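Local coordinates for Slr0280 protein (Synechocystis sp., PDB 5H3K), which is of unknown function but carries a domain of the phosphodiester glycosidase (NAGPA) family, and so may act on glycosidic phosphodiester bonds, at residues R528-A533 with A546-V551; Q282-N287 with Q566-V571; L384-I389 with G485-E490; I412-P417 with Y461-R466; E185-I190 with K237-L242. All blocks are in the same frame, centred on the assembly; numbering follows the deposited sequence.

Contact 1: R528-A533 with A546-V551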
# COMPACT_ATOMS: atom_id res chain seq x y z
N ARG A 528 -11.79 5.44 -16.14
CA ARG A 528 -11.04 4.17 -16.20
C ARG A 528 -9.69 4.37 -15.51
O ARG A 528 -8.97 5.31 -15.83
CB ARG A 528 -10.81 3.76 -17.66
CG ARG A 528 -11.87 2.84 -18.22
CD ARG A 528 -13.22 3.48 -18.23
NE ARG A 528 -14.22 2.60 -18.82
CZ ARG A 528 -15.50 2.94 -18.95
NH1 ARG A 528 -16.36 2.09 -19.51
NH2 ARG A 528 -15.90 4.13 -18.53
N ALA A 529 -9.34 3.51 -14.56
CA ALA A 529 -8.16 3.77 -13.74
C ALA A 529 -7.58 2.53 -13.07
O ALA A 529 -8.24 1.49 -13.03
CB ALA A 529 -8.49 4.83 -12.67
N SER A 530 -6.36 2.67 -12.54
CA SER A 530 -5.83 1.69 -11.59
C SER A 530 -6.81 1.61 -10.43
O SER A 530 -7.45 2.61 -10.09
CB SER A 530 -4.45 2.10 -11.08
OG SER A 530 -3.53 2.21 -12.16
N ARG A 531 -6.96 0.42 -9.85
CA ARG A 531 -7.87 0.22 -8.71
C ARG A 531 -7.25 -0.57 -7.56
O ARG A 531 -6.37 -1.42 -7.76
CB ARG A 531 -9.15 -0.49 -9.17
CG ARG A 531 -9.88 0.17 -10.34
CD ARG A 531 -10.59 1.47 -9.93
NE ARG A 531 -11.23 2.05 -11.10
CZ ARG A 531 -11.86 3.22 -11.13
NH1 ARG A 531 -11.96 3.96 -10.03
NH2 ARG A 531 -12.38 3.65 -12.28
N SER A 532 -7.70 -0.26 -6.35
CA SER A 532 -7.33 -1.02 -5.15
C SER A 532 -8.61 -1.49 -4.48
O SER A 532 -9.64 -0.82 -4.54
CB SER A 532 -6.54 -0.15 -4.16
OG SER A 532 -5.28 0.22 -4.70
N ALA A 533 -8.56 -2.64 -3.82
CA ALA A 533 -9.71 -3.11 -3.06
C ALA A 533 -9.28 -3.94 -1.88
O ALA A 533 -8.17 -4.50 -1.85
CB ALA A 533 -10.70 -3.90 -3.95
N ALA A 546 -4.76 -5.15 -6.25
CA ALA A 546 -4.32 -4.01 -7.06
C ALA A 546 -4.38 -4.39 -8.54
O ALA A 546 -3.79 -5.40 -8.94
CB ALA A 546 -2.88 -3.59 -6.69
N SER A 547 -5.09 -3.59 -9.33
CA SER A 547 -5.18 -3.81 -10.78
C SER A 547 -4.75 -2.56 -11.53
O SER A 547 -4.95 -1.44 -11.06
CB SER A 547 -6.60 -4.21 -11.19
OG SER A 547 -7.49 -3.12 -11.01
N HIS A 548 -4.17 -2.74 -12.70
CA HIS A 548 -3.82 -1.57 -13.51
C HIS A 548 -4.47 -1.63 -14.88
O HIS A 548 -5.68 -1.85 -14.96
CB HIS A 548 -2.30 -1.36 -13.50
CG HIS A 548 -1.76 -1.09 -12.13
ND1 HIS A 548 -1.83 0.16 -11.55
CD2 HIS A 548 -1.19 -1.91 -11.21
CE1 HIS A 548 -1.30 0.10 -10.33
NE2 HIS A 548 -0.91 -1.14 -10.10
N ASN A 549 -3.72 -1.41 -15.96
CA ASN A 549 -4.33 -1.41 -17.29
C ASN A 549 -4.60 -2.82 -17.77
O ASN A 549 -3.80 -3.74 -17.51
CB ASN A 549 -3.42 -0.72 -18.31
CG ASN A 549 -3.30 0.77 -18.06
OD1 ASN A 549 -3.93 1.57 -18.75
ND2 ASN A 549 -2.49 1.14 -17.08
N ARG A 550 -5.71 -3.00 -18.47
CA ARG A 550 -5.96 -4.27 -19.14
C ARG A 550 -4.95 -4.41 -20.28
O ARG A 550 -4.38 -3.41 -20.76
CB ARG A 550 -7.40 -4.36 -19.66
CG ARG A 550 -7.65 -3.59 -20.97
CD ARG A 550 -9.13 -3.29 -21.16
NE ARG A 550 -9.62 -2.27 -20.23
CZ ARG A 550 -10.90 -2.08 -19.91
NH1 ARG A 550 -11.23 -1.12 -19.05
NH2 ARG A 550 -11.84 -2.84 -20.44
N VAL A 551 -4.70 -5.65 -20.70
CA VAL A 551 -3.79 -5.88 -21.82
C VAL A 551 -4.30 -5.12 -23.03
O VAL A 551 -5.42 -5.37 -23.50
CB VAL A 551 -3.61 -7.38 -22.12
CG1 VAL A 551 -2.72 -7.58 -23.35
CG2 VAL A 551 -3.02 -8.10 -20.91
O HOH W 1 -7.56 -1.37 -13.13
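The tight part is the end of an antiparallel ladder. Arg531 and Ser547 form a hydrogen-bonded pair: Arg531 N gives to Ser547 O at 3.0 Å, and Ser547 N gives back to Arg531 O. Just past the ladder, Ser530 OG lies close to the plane of the His548 ring, at its edge, and hydrogen-bonds ND1 at 2.7 Å. NE2 pairs with Asp592, so both ring nitrogens are bonded. An alanine in place of His548 would probably leave Ser530 OG and Asp592 without this shared partner. The side of Ser547 OG and the loop ends beyond it are looser. A water links Ala529 O, Ser547 OG and His548 O. Arg528 CG comes to 4.1 Å from Arg550 NH1, and the guanidinium groups do not pair: Arg528 NH2 bonds Gln526 O, while Arg550 NH1 forms a salt bridge with Glu560 and NE bonds Ala554 O. The hairpin of strands 531-536 and 542-547 lies between strands 291-300 and 572-576, with helix 558-567 packed on Arg531 and Ser547 through Phe561.

Contact 2: Q282-N287 with Q566-V571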
# COMPACT_ATOMS: atom_id res chain seq x y z
N GLN A 282 -0.15 -13.61 -5.12
CA GLN A 282 -0.39 -14.11 -6.47
C GLN A 282 -0.35 -13.00 -7.49
O GLN A 282 -0.77 -11.88 -7.21
CB GLN A 282 -1.73 -14.85 -6.57
CG GLN A 282 -1.81 -16.09 -5.70
CD GLN A 282 -3.22 -16.60 -5.53
OE1 GLN A 282 -3.86 -16.38 -4.50
NE2 GLN A 282 -3.72 -17.29 -6.55
N GLN A 283 0.18 -13.33 -8.67
CA GLN A 283 0.07 -12.48 -9.84
C GLN A 283 -0.72 -13.29 -10.87
O GLN A 283 -0.36 -14.43 -11.16
CB GLN A 283 1.45 -12.08 -10.37
CG GLN A 283 1.41 -11.15 -11.57
CD GLN A 283 0.78 -9.81 -11.25
OE1 GLN A 283 1.01 -9.25 -10.16
NE2 GLN A 283 -0.03 -9.28 -12.18
N ARG A 284 -1.79 -12.71 -11.40
CA ARG A 284 -2.74 -13.43 -12.25
C ARG A 284 -3.24 -12.54 -13.37
O ARG A 284 -3.16 -11.31 -13.28
CB ARG A 284 -3.97 -13.85 -11.43
CG ARG A 284 -3.81 -15.12 -10.62
CD ARG A 284 -5.07 -15.39 -9.80
NE ARG A 284 -5.12 -14.55 -8.59
CZ ARG A 284 -6.00 -14.73 -7.61
NH1 ARG A 284 -5.98 -13.93 -6.55
NH2 ARG A 284 -6.88 -15.71 -7.70
N PHE A 285 -3.78 -13.16 -14.42
CA PHE A 285 -4.57 -12.44 -15.41
C PHE A 285 -6.04 -12.76 -15.17
O PHE A 285 -6.42 -13.93 -15.09
CB PHE A 285 -4.19 -12.85 -16.84
CG PHE A 285 -2.81 -12.41 -17.25
CD1 PHE A 285 -2.60 -11.15 -17.77
CD2 PHE A 285 -1.72 -13.27 -17.12
CE1 PHE A 285 -1.32 -10.74 -18.15
CE2 PHE A 285 -0.44 -12.87 -17.50
CZ PHE A 285 -0.24 -11.60 -18.01
N VAL A 286 -6.87 -11.73 -15.03
CA VAL A 286 -8.30 -11.96 -14.83
C VAL A 286 -9.06 -11.53 -16.08
O VAL A 286 -8.93 -10.38 -16.55
CB VAL A 286 -8.83 -11.22 -13.59
CG1 VAL A 286 -10.33 -11.45 -13.45
CG2 VAL A 286 -8.10 -11.69 -12.33
N ASN A 287 -9.84 -12.45 -16.64
CA ASN A 287 -10.61 -12.17 -17.85
C ASN A 287 -12.05 -11.82 -17.53
O ASN A 287 -12.73 -12.58 -16.85
CB ASN A 287 -10.59 -13.39 -18.78
CG ASN A 287 -9.19 -13.76 -19.21
OD1 ASN A 287 -8.45 -12.93 -19.74
ND2 ASN A 287 -8.81 -15.02 -18.98
N GLN A 566 -15.41 -10.20 -8.31
CA GLN A 566 -16.29 -11.36 -8.32
C GLN A 566 -15.55 -12.58 -8.88
O GLN A 566 -15.63 -13.68 -8.32
CB GLN A 566 -17.55 -11.06 -9.14
CG GLN A 566 -18.56 -12.18 -9.16
CD GLN A 566 -19.82 -11.78 -9.91
OE1 GLN A 566 -19.75 -11.24 -11.02
NE2 GLN A 566 -20.97 -12.04 -9.30
N GLN A 567 -14.81 -12.39 -9.97
CA GLN A 567 -13.97 -13.45 -10.55
C GLN A 567 -12.90 -13.98 -9.58
O GLN A 567 -12.51 -15.15 -9.63
CB GLN A 567 -13.30 -12.94 -11.82
CG GLN A 567 -14.15 -13.08 -13.06
CD GLN A 567 -14.36 -14.55 -13.42
OE1 GLN A 567 -13.41 -15.24 -13.79
NE2 GLN A 567 -15.59 -15.02 -13.28
N LEU A 568 -12.42 -13.11 -8.69
CA LEU A 568 -11.41 -13.49 -7.71
C LEU A 568 -12.00 -14.22 -6.52
O LEU A 568 -11.26 -14.69 -5.65
CB LEU A 568 -10.66 -12.25 -7.22
CG LEU A 568 -9.76 -11.60 -8.26
CD1 LEU A 568 -9.22 -10.27 -7.74
CD2 LEU A 568 -8.63 -12.55 -8.59
N GLY A 569 -13.32 -14.30 -6.46
CA GLY A 569 -14.00 -15.04 -5.42
C GLY A 569 -14.46 -14.18 -4.26
O GLY A 569 -14.75 -14.68 -3.17
N ALA A 570 -14.55 -12.87 -4.48
CA ALA A 570 -14.96 -11.97 -3.41
C ALA A 570 -16.44 -12.16 -3.06
O ALA A 570 -17.29 -12.13 -3.95
CB ALA A 570 -14.69 -10.52 -3.79
N VAL A 571 -16.76 -12.35 -1.78
CA VAL A 571 -18.16 -12.33 -1.35
C VAL A 571 -18.57 -10.96 -0.81
O VAL A 571 -19.73 -10.58 -0.89
CB VAL A 571 -18.47 -13.43 -0.31
CG1 VAL A 571 -18.09 -14.78 -0.87
CG2 VAL A 571 -17.74 -13.18 0.98
O HOH W 2 -8.42 -14.47 -4.99
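Leu568 makes the central contact. Its CD2 methyl sits over the centre of one face of the Arg284 guanidinium, 3.6 Å from CZ. The same methyl touches Val286 CG2 at 3.9 Å, so one branch of the leucine meets both a flat cation and an aliphatic side chain. Val286 uses its other branch on the neighbouring residue: CG1 meets Gln567 CB at 3.7 Å. With CG1 anti to the backbone N (chi1 178°), the two methyls of the valine are split between the two partners.

The next shell fixes the arginine. The amide nitrogen NE2 of Gln282 lies over the opposite face of the guanidinium, 3.5 Å above its plane. A water at the edge of the group accepts from Arg284 NH1 at 2.9 Å and donates to Leu568 O. Thr297 OG1, on the adjoining strand 291-300, also bonds NH1. The arginine chain bends at chi3 (-78°), which brings the flat end across the leucine. The guanidinium is thus layered between a methyl and an amide, while NH1 serves the water at the edge and Thr297.

Gly569 N bonds back to Gln566 O. Its positive phi (96°) suits glycine, because a side chain would press on the preceding carbonyl oxygen. This is a Schellman motif closing helix 558-567, whose last turn packs on strand 279-288 of the eight-stranded antiparallel sheet.

Contact 3: L384-I389 with G485-E490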
# COMPACT_ATOMS: atom_id res chain seq x y z
N LEU A 384 -21.15 3.27 6.03
CA LEU A 384 -20.98 3.69 7.41
C LEU A 384 -21.29 5.17 7.64
O LEU A 384 -20.86 6.04 6.89
CB LEU A 384 -19.55 3.36 7.86
CG LEU A 384 -19.09 3.91 9.21
CD1 LEU A 384 -19.84 3.22 10.35
CD2 LEU A 384 -17.58 3.72 9.33
N SER A 385 -22.03 5.45 8.70
CA SER A 385 -22.14 6.83 9.17
C SER A 385 -21.96 6.84 10.69
O SER A 385 -22.18 5.83 11.36
CB SER A 385 -23.46 7.48 8.75
OG SER A 385 -24.54 6.77 9.32
N LEU A 386 -21.53 7.98 11.21
CA LEU A 386 -21.30 8.09 12.64
C LEU A 386 -21.94 9.39 13.07
O LEU A 386 -21.76 10.41 12.42
CB LEU A 386 -19.80 8.16 12.93
CG LEU A 386 -19.39 8.51 14.36
CD1 LEU A 386 -19.69 7.34 15.28
CD2 LEU A 386 -17.91 8.91 14.43
N SER A 387 -22.73 9.35 14.14
CA SER A 387 -23.20 10.60 14.72
C SER A 387 -22.77 10.64 16.18
O SER A 387 -22.81 9.62 16.87
CB SER A 387 -24.71 10.78 14.57
OG SER A 387 -25.42 9.81 15.33
N GLU A 388 -22.33 11.81 16.62
CA GLU A 388 -21.97 11.99 18.02
C GLU A 388 -22.99 12.91 18.65
O GLU A 388 -23.23 14.01 18.15
CB GLU A 388 -20.58 12.61 18.16
CG GLU A 388 -19.48 11.77 17.52
CD GLU A 388 -18.09 12.25 17.88
OE1 GLU A 388 -17.71 13.38 17.46
OE2 GLU A 388 -17.38 11.51 18.59
N ILE A 389 -23.61 12.46 19.74
CA ILE A 389 -24.50 13.31 20.51
C ILE A 389 -23.70 13.98 21.61
O ILE A 389 -23.05 13.30 22.42
CB ILE A 389 -25.65 12.52 21.14
CG1 ILE A 389 -26.47 11.83 20.05
CG2 ILE A 389 -26.54 13.45 21.95
CD1 ILE A 389 -26.83 12.76 18.92
N GLY A 485 -20.90 8.52 20.89
CA GLY A 485 -20.92 8.20 19.47
C GLY A 485 -21.53 6.85 19.16
O GLY A 485 -21.38 5.89 19.93
N ARG A 486 -22.23 6.77 18.03
CA ARG A 486 -22.86 5.53 17.61
C ARG A 486 -22.78 5.37 16.09
O ARG A 486 -23.15 6.29 15.35
CB ARG A 486 -24.32 5.50 18.05
CG ARG A 486 -25.06 4.25 17.66
CD ARG A 486 -26.34 4.10 18.47
NE ARG A 486 -27.15 2.98 17.99
CZ ARG A 486 -28.45 2.84 18.22
NH1 ARG A 486 -29.11 3.75 18.93
NH2 ARG A 486 -29.11 1.79 17.74
N SER A 487 -22.33 4.20 15.64
CA SER A 487 -22.20 3.95 14.20
C SER A 487 -23.46 3.29 13.65
O SER A 487 -24.18 2.61 14.37
CB SER A 487 -21.00 3.06 13.90
OG SER A 487 -19.84 3.59 14.51
N THR A 488 -23.71 3.52 12.36
CA THR A 488 -24.79 2.86 11.63
C THR A 488 -24.16 2.35 10.34
O THR A 488 -23.39 3.07 9.70
CB THR A 488 -25.93 3.85 11.30
OG1 THR A 488 -26.49 4.36 12.52
CG2 THR A 488 -27.05 3.17 10.50
N PRO A 489 -24.43 1.08 9.97
CA PRO A 489 -25.27 0.07 10.62
C PRO A 489 -24.78 -0.30 12.02
O PRO A 489 -23.59 -0.22 12.30
CB PRO A 489 -25.13 -1.17 9.71
CG PRO A 489 -24.54 -0.69 8.44
CD PRO A 489 -23.80 0.59 8.72
N GLU A 490 -25.71 -0.72 12.88
CA GLU A 490 -25.38 -1.10 14.26
C GLU A 490 -24.21 -2.07 14.41
O GLU A 490 -23.45 -1.98 15.38
CB GLU A 490 -26.63 -1.64 14.95
CG GLU A 490 -26.53 -1.80 16.47
CD GLU A 490 -26.31 -0.48 17.22
OE1 GLU A 490 -26.59 0.61 16.65
OE2 GLU A 490 -25.85 -0.54 18.38
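Strands 385-389 and 485-488 run antiparallel, their axes 4.9 Å apart at closest approach and 159° between directions. They are neighbours in a large mixed beta sheet, though 95 residues separate the two segments in the chain. Ser385 and Thr488 form a hydrogen-bonded pair, with Ser385 N to Thr488 O and Thr488 N to Ser385 O both at 2.9 Å. At the Ser387 and Arg486 pair the ladder is slacker: the bond from Ser387 N to Arg486 O is weak, at 3.3 Å.

The side chains sort onto two faces. Leu386, Ser487 and Glu388 share one. Leu386 has CG anti to the backbone N (chi1 170°), and its CD1 reaches across to 3.6 Å from Arg486 O. Leu384, next to Ser385, does likewise, with CD1 3.7 Å from Ser487 CB. Gly485 lies opposite Glu388, whose carboxylate forms a salt bridge with Arg414.

Ser385, Ser387, Arg486 and Thr488 lie on the other face. Ser385 OG rests against Thr488 CB. A cis peptide before Pro489 turns the chain. Glu490 forms a salt bridge with Arg486: its OE1 takes NE on the syn lone pair at 2.8 Å, and NH2 reaches the same oxygen from above the carboxylate plane.

Contact 4: I412-P417 with Y461-R466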
# COMPACT_ATOMS: atom_id res chain seq x y z
N ILE A 412 -22.00 20.69 12.58
CA ILE A 412 -21.13 20.72 13.75
C ILE A 412 -20.04 19.66 13.61
O ILE A 412 -20.33 18.49 13.38
CB ILE A 412 -21.92 20.48 15.04
CG1 ILE A 412 -22.96 21.59 15.22
CG2 ILE A 412 -20.97 20.37 16.24
CD1 ILE A 412 -24.00 21.30 16.27
N ALA A 413 -18.78 20.08 13.77
CA ALA A 413 -17.64 19.17 13.66
C ALA A 413 -16.87 19.13 14.96
O ALA A 413 -16.95 20.04 15.79
CB ALA A 413 -16.73 19.60 12.51
N ARG A 414 -16.11 18.05 15.17
CA ARG A 414 -15.34 17.91 16.39
C ARG A 414 -13.93 17.49 15.99
O ARG A 414 -13.75 16.75 15.02
CB ARG A 414 -16.01 16.86 17.29
CG ARG A 414 -15.75 17.02 18.76
CD ARG A 414 -16.69 16.13 19.58
NE ARG A 414 -16.39 14.70 19.46
CZ ARG A 414 -15.53 14.06 20.24
NH1 ARG A 414 -14.86 14.72 21.19
NH2 ARG A 414 -15.33 12.76 20.07
N TYR A 415 -12.94 18.00 16.71
CA TYR A 415 -11.54 17.67 16.47
C TYR A 415 -10.88 17.30 17.79
O TYR A 415 -10.87 18.08 18.73
CB TYR A 415 -10.82 18.85 15.82
CG TYR A 415 -11.24 19.06 14.38
CD1 TYR A 415 -10.66 18.32 13.36
CD2 TYR A 415 -12.23 19.99 14.05
CE1 TYR A 415 -11.05 18.50 12.03
CE2 TYR A 415 -12.62 20.18 12.72
CZ TYR A 415 -12.03 19.43 11.72
OH TYR A 415 -12.42 19.61 10.40
N THR A 416 -10.35 16.08 17.84
CA THR A 416 -9.76 15.53 19.06
C THR A 416 -8.25 15.49 18.88
O THR A 416 -7.74 15.83 17.81
CB THR A 416 -10.32 14.13 19.37
OG1 THR A 416 -9.74 13.16 18.48
CG2 THR A 416 -11.84 14.13 19.24
N PRO A 417 -7.50 15.11 19.94
CA PRO A 417 -6.05 15.02 19.76
C PRO A 417 -5.60 14.05 18.66
O PRO A 417 -4.48 14.19 18.19
CB PRO A 417 -5.57 14.53 21.13
CG PRO A 417 -6.54 15.15 22.08
CD PRO A 417 -7.87 15.09 21.37
N TYR A 461 -10.83 18.60 23.39
CA TYR A 461 -11.14 18.64 21.96
C TYR A 461 -11.73 19.98 21.58
O TYR A 461 -11.99 20.82 22.44
CB TYR A 461 -12.13 17.52 21.59
CG TYR A 461 -13.42 17.51 22.39
CD1 TYR A 461 -14.55 18.19 21.93
CD2 TYR A 461 -13.52 16.80 23.57
CE1 TYR A 461 -15.74 18.17 22.65
CE2 TYR A 461 -14.70 16.78 24.30
CZ TYR A 461 -15.80 17.46 23.84
OH TYR A 461 -16.96 17.43 24.58
N LEU A 462 -11.94 20.18 20.28
CA LEU A 462 -12.57 21.40 19.80
C LEU A 462 -13.90 21.05 19.17
O LEU A 462 -14.04 20.01 18.51
CB LEU A 462 -11.69 22.09 18.76
CG LEU A 462 -10.28 22.48 19.20
CD1 LEU A 462 -9.55 23.19 18.05
CD2 LEU A 462 -10.37 23.39 20.43
N ILE A 463 -14.91 21.89 19.42
CA ILE A 463 -16.14 21.83 18.66
C ILE A 463 -16.10 22.97 17.66
O ILE A 463 -15.86 24.13 18.02
CB ILE A 463 -17.38 21.96 19.56
CG1 ILE A 463 -17.46 20.78 20.53
CG2 ILE A 463 -18.62 22.06 18.69
CD1 ILE A 463 -18.44 21.00 21.72
N ILE A 464 -16.32 22.63 16.39
CA ILE A 464 -16.30 23.61 15.31
C ILE A 464 -17.71 23.76 14.74
O ILE A 464 -18.34 22.78 14.32
CB ILE A 464 -15.34 23.19 14.17
CG1 ILE A 464 -13.88 23.17 14.66
CG2 ILE A 464 -15.47 24.12 12.98
CD1 ILE A 464 -13.39 24.50 15.17
N ASP A 465 -18.22 24.99 14.74
CA ASP A 465 -19.55 25.24 14.19
C ASP A 465 -19.38 25.90 12.83
O ASP A 465 -18.82 26.99 12.73
CB ASP A 465 -20.35 26.13 15.14
CG ASP A 465 -21.77 26.40 14.65
OD1 ASP A 465 -22.17 25.83 13.61
OD2 ASP A 465 -22.48 27.16 15.35
N ARG A 466 -19.84 25.22 11.79
CA ARG A 466 -19.83 25.78 10.44
C ARG A 466 -21.26 26.08 10.02
O ARG A 466 -22.10 25.17 9.93
CB ARG A 466 -19.15 24.80 9.47
CG ARG A 466 -17.73 24.42 9.90
CD ARG A 466 -17.05 23.53 8.88
NE ARG A 466 -15.64 23.36 9.18
CZ ARG A 466 -15.05 22.18 9.36
NH1 ARG A 466 -15.77 21.07 9.29
NH2 ARG A 466 -13.75 22.11 9.63
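Arg414 lays its NH1 over the centre of the Tyr461 ring, 3.4 Å from CG. This is a cation-pi contact: CZ stands 4.6 Å from the ring centroid, nearly on the normal, and the guanidinium is almost perpendicular to the ring. The chain bends at chi3 (71°), so NE meets Glu388 in a salt bridge while NH1 points into the ring.

On the other face of the sheet Tyr415 runs past Ile464, its CD2 3.6 Å from CG1. At its tip OH accepts a straight bond from Arg466 NH2 at 2.9 Å, within the guanidinium plane. Ser405 O also bonds that hydroxyl, Tyr423 OH bonds the same NH2, and Arg466 NE forms a salt bridge with Glu430. A phenylalanine in place of Tyr415 would probably deprive Arg466 NH2 of one of its acceptors and Ser405 of its partner.

The strands pair antiparallel. Ala413 N to Ile464 O, at 2.8 Å, is almost linear. Tyr415 and Leu462 form the next hydrogen-bonded pair. Ile412 and Ile463 touch through their CG2 methyls.

Each arginine leans on a tyrosine. One ring offers its face, the other its hydroxyl; the latter is likely to offset part of the cost of burying Arg466.

Contact 5: E185-I190 with K237-L242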
# COMPACT_ATOMS: atom_id res chain seq x y z
N GLU A 185 8.38 5.11 -20.53
CA GLU A 185 9.81 5.11 -20.28
C GLU A 185 10.17 3.95 -19.36
O GLU A 185 9.56 3.78 -18.30
CB GLU A 185 10.26 6.43 -19.63
CG GLU A 185 10.17 7.67 -20.53
CD GLU A 185 10.53 8.97 -19.80
OE1 GLU A 185 10.79 8.93 -18.58
OE2 GLU A 185 10.55 10.03 -20.46
N ALA A 186 11.16 3.16 -19.74
CA ALA A 186 11.60 2.09 -18.87
C ALA A 186 13.12 2.03 -18.86
O ALA A 186 13.77 2.41 -19.84
CB ALA A 186 10.98 0.75 -19.31
N VAL A 187 13.68 1.55 -17.76
CA VAL A 187 15.13 1.41 -17.67
C VAL A 187 15.54 0.14 -16.95
O VAL A 187 15.00 -0.21 -15.89
CB VAL A 187 15.80 2.66 -17.04
CG1 VAL A 187 15.16 2.99 -15.69
CG2 VAL A 187 17.33 2.47 -16.91
N VAL A 188 16.47 -0.57 -17.56
CA VAL A 188 17.09 -1.73 -16.93
C VAL A 188 18.48 -1.31 -16.46
O VAL A 188 19.30 -0.85 -17.25
CB VAL A 188 17.18 -2.93 -17.92
CG1 VAL A 188 17.94 -4.09 -17.28
CG2 VAL A 188 15.81 -3.37 -18.36
N THR A 189 18.74 -1.43 -15.16
CA THR A 189 20.07 -1.14 -14.62
C THR A 189 20.74 -2.47 -14.35
O THR A 189 20.15 -3.35 -13.70
CB THR A 189 20.00 -0.32 -13.32
OG1 THR A 189 19.23 0.87 -13.53
CG2 THR A 189 21.40 0.07 -12.85
N ILE A 190 21.95 -2.64 -14.88
CA ILE A 190 22.72 -3.87 -14.68
C ILE A 190 24.10 -3.56 -14.13
O ILE A 190 24.79 -2.67 -14.63
CB ILE A 190 22.94 -4.62 -16.00
CG1 ILE A 190 21.65 -4.73 -16.79
CG2 ILE A 190 23.54 -6.01 -15.75
CD1 ILE A 190 21.75 -4.08 -18.15
N LYS A 237 23.16 1.00 -18.06
CA LYS A 237 21.71 1.14 -18.08
C LYS A 237 21.22 1.00 -19.51
O LYS A 237 21.85 1.52 -20.43
CB LYS A 237 21.29 2.49 -17.50
CG LYS A 237 21.65 2.64 -16.04
CD LYS A 237 21.07 3.91 -15.45
CE LYS A 237 21.63 4.12 -14.04
NZ LYS A 237 20.92 5.19 -13.30
N VAL A 238 20.11 0.29 -19.69
CA VAL A 238 19.48 0.22 -20.99
C VAL A 238 18.15 0.96 -20.91
O VAL A 238 17.22 0.52 -20.22
CB VAL A 238 19.24 -1.23 -21.44
CG1 VAL A 238 18.76 -1.25 -22.90
CG2 VAL A 238 20.52 -2.05 -21.29
N HIS A 239 18.07 2.09 -21.61
CA HIS A 239 16.92 2.98 -21.56
C HIS A 239 15.95 2.70 -22.69
O HIS A 239 16.34 2.76 -23.86
CB HIS A 239 17.39 4.42 -21.65
CG HIS A 239 18.23 4.84 -20.50
ND1 HIS A 239 17.69 5.38 -19.35
CD2 HIS A 239 19.57 4.78 -20.30
CE1 HIS A 239 18.66 5.64 -18.50
NE2 HIS A 239 19.82 5.28 -19.05
N PHE A 240 14.70 2.42 -22.35
CA PHE A 240 13.68 2.05 -23.34
C PHE A 240 12.61 3.11 -23.51
O PHE A 240 12.10 3.66 -22.52
CB PHE A 240 12.98 0.75 -22.95
CG PHE A 240 13.83 -0.48 -23.12
CD1 PHE A 240 14.71 -0.88 -22.12
CD2 PHE A 240 13.75 -1.24 -24.28
CE1 PHE A 240 15.51 -2.02 -22.28
CE2 PHE A 240 14.54 -2.38 -24.45
CZ PHE A 240 15.42 -2.77 -23.45
N GLN A 241 12.25 3.35 -24.76
CA GLN A 241 11.04 4.07 -25.10
C GLN A 241 10.06 3.05 -25.70
O GLN A 241 10.29 2.51 -26.78
CB GLN A 241 11.34 5.18 -26.10
CG GLN A 241 10.13 6.04 -26.45
CD GLN A 241 9.74 6.98 -25.31
OE1 GLN A 241 10.62 7.51 -24.61
NE2 GLN A 241 8.44 7.20 -25.12
N LEU A 242 8.97 2.79 -25.00
CA LEU A 242 8.05 1.71 -25.39
C LEU A 242 6.75 2.23 -25.96
O LEU A 242 6.27 3.29 -25.55
CB LEU A 242 7.73 0.84 -24.17
CG LEU A 242 8.92 0.14 -23.51
CD1 LEU A 242 8.49 -0.58 -22.23
CD2 LEU A 242 9.57 -0.83 -24.49
O HOH W 3 9.84 10.15 -23.05
O HOH W 4 18.99 3.01 -11.62
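Four backbone bonds hold this ladder. Ala186 N gives to Phe240 O at 3.0 Å, and Phe240 N returns to Ala186 O at 2.7 Å. Val188 N and Val238 O pair at 3.0 Å, with Val238 N to Val188 O slightly shorter. All four are close to straight. The N-H of Ala186 falls on a lone pair of Phe240 O, whereas Val188 N sits above the carbonyl plane of Val238.

Polar side chains are served from the side of Glu185, Val187 and Thr189. A water donates to Glu185 OE2 and Gln241 OE1, bridging the two side-chain oxygens. A second water bonds Thr189 OG1 and is more weakly held by Lys237 NZ, whose extended chain runs beside the threonine. His239 NE2 is taken by Glu230. The Val187 CG2 methyl covers one face of the His239 ring, a CH-pi contact at 4.0 Å from the centroid.

The other face is apolar. Ala186 CB touches both Phe240 CB and Leu242 CD1. Ile190 CD1 meets Val238 CG2 at 3.9 Å. These groups pack on Leu248, Leu259 and Ile261 of another four-stranded sheet. Two four-stranded antiparallel sheets packed through apolar side chains are consistent with a beta sandwich, with waters bound on its polar face.

Along the chain contact 5 comes first, in what is probably a beta sandwich. Contact 2 spans the longest stretch, joining chain parts 279 residues apart. Contacts 3 and 1 follow in series within that span, and contact 4 lies within contact 3. Contacts 1 and 2 have centres 12 Å apart and share the eight-stranded sheet; Val551 touches Phe285 between them. Contacts 3 and 4, centres 16 Å apart, build one large mixed sheet and are joined by the salt bridge from Glu388 to Arg414. The centre of contact 5 is about 52 Å from that of contact 3 and 51 Å from that of contact 4, across the chain's centre. Contact 1 is a local hairpin.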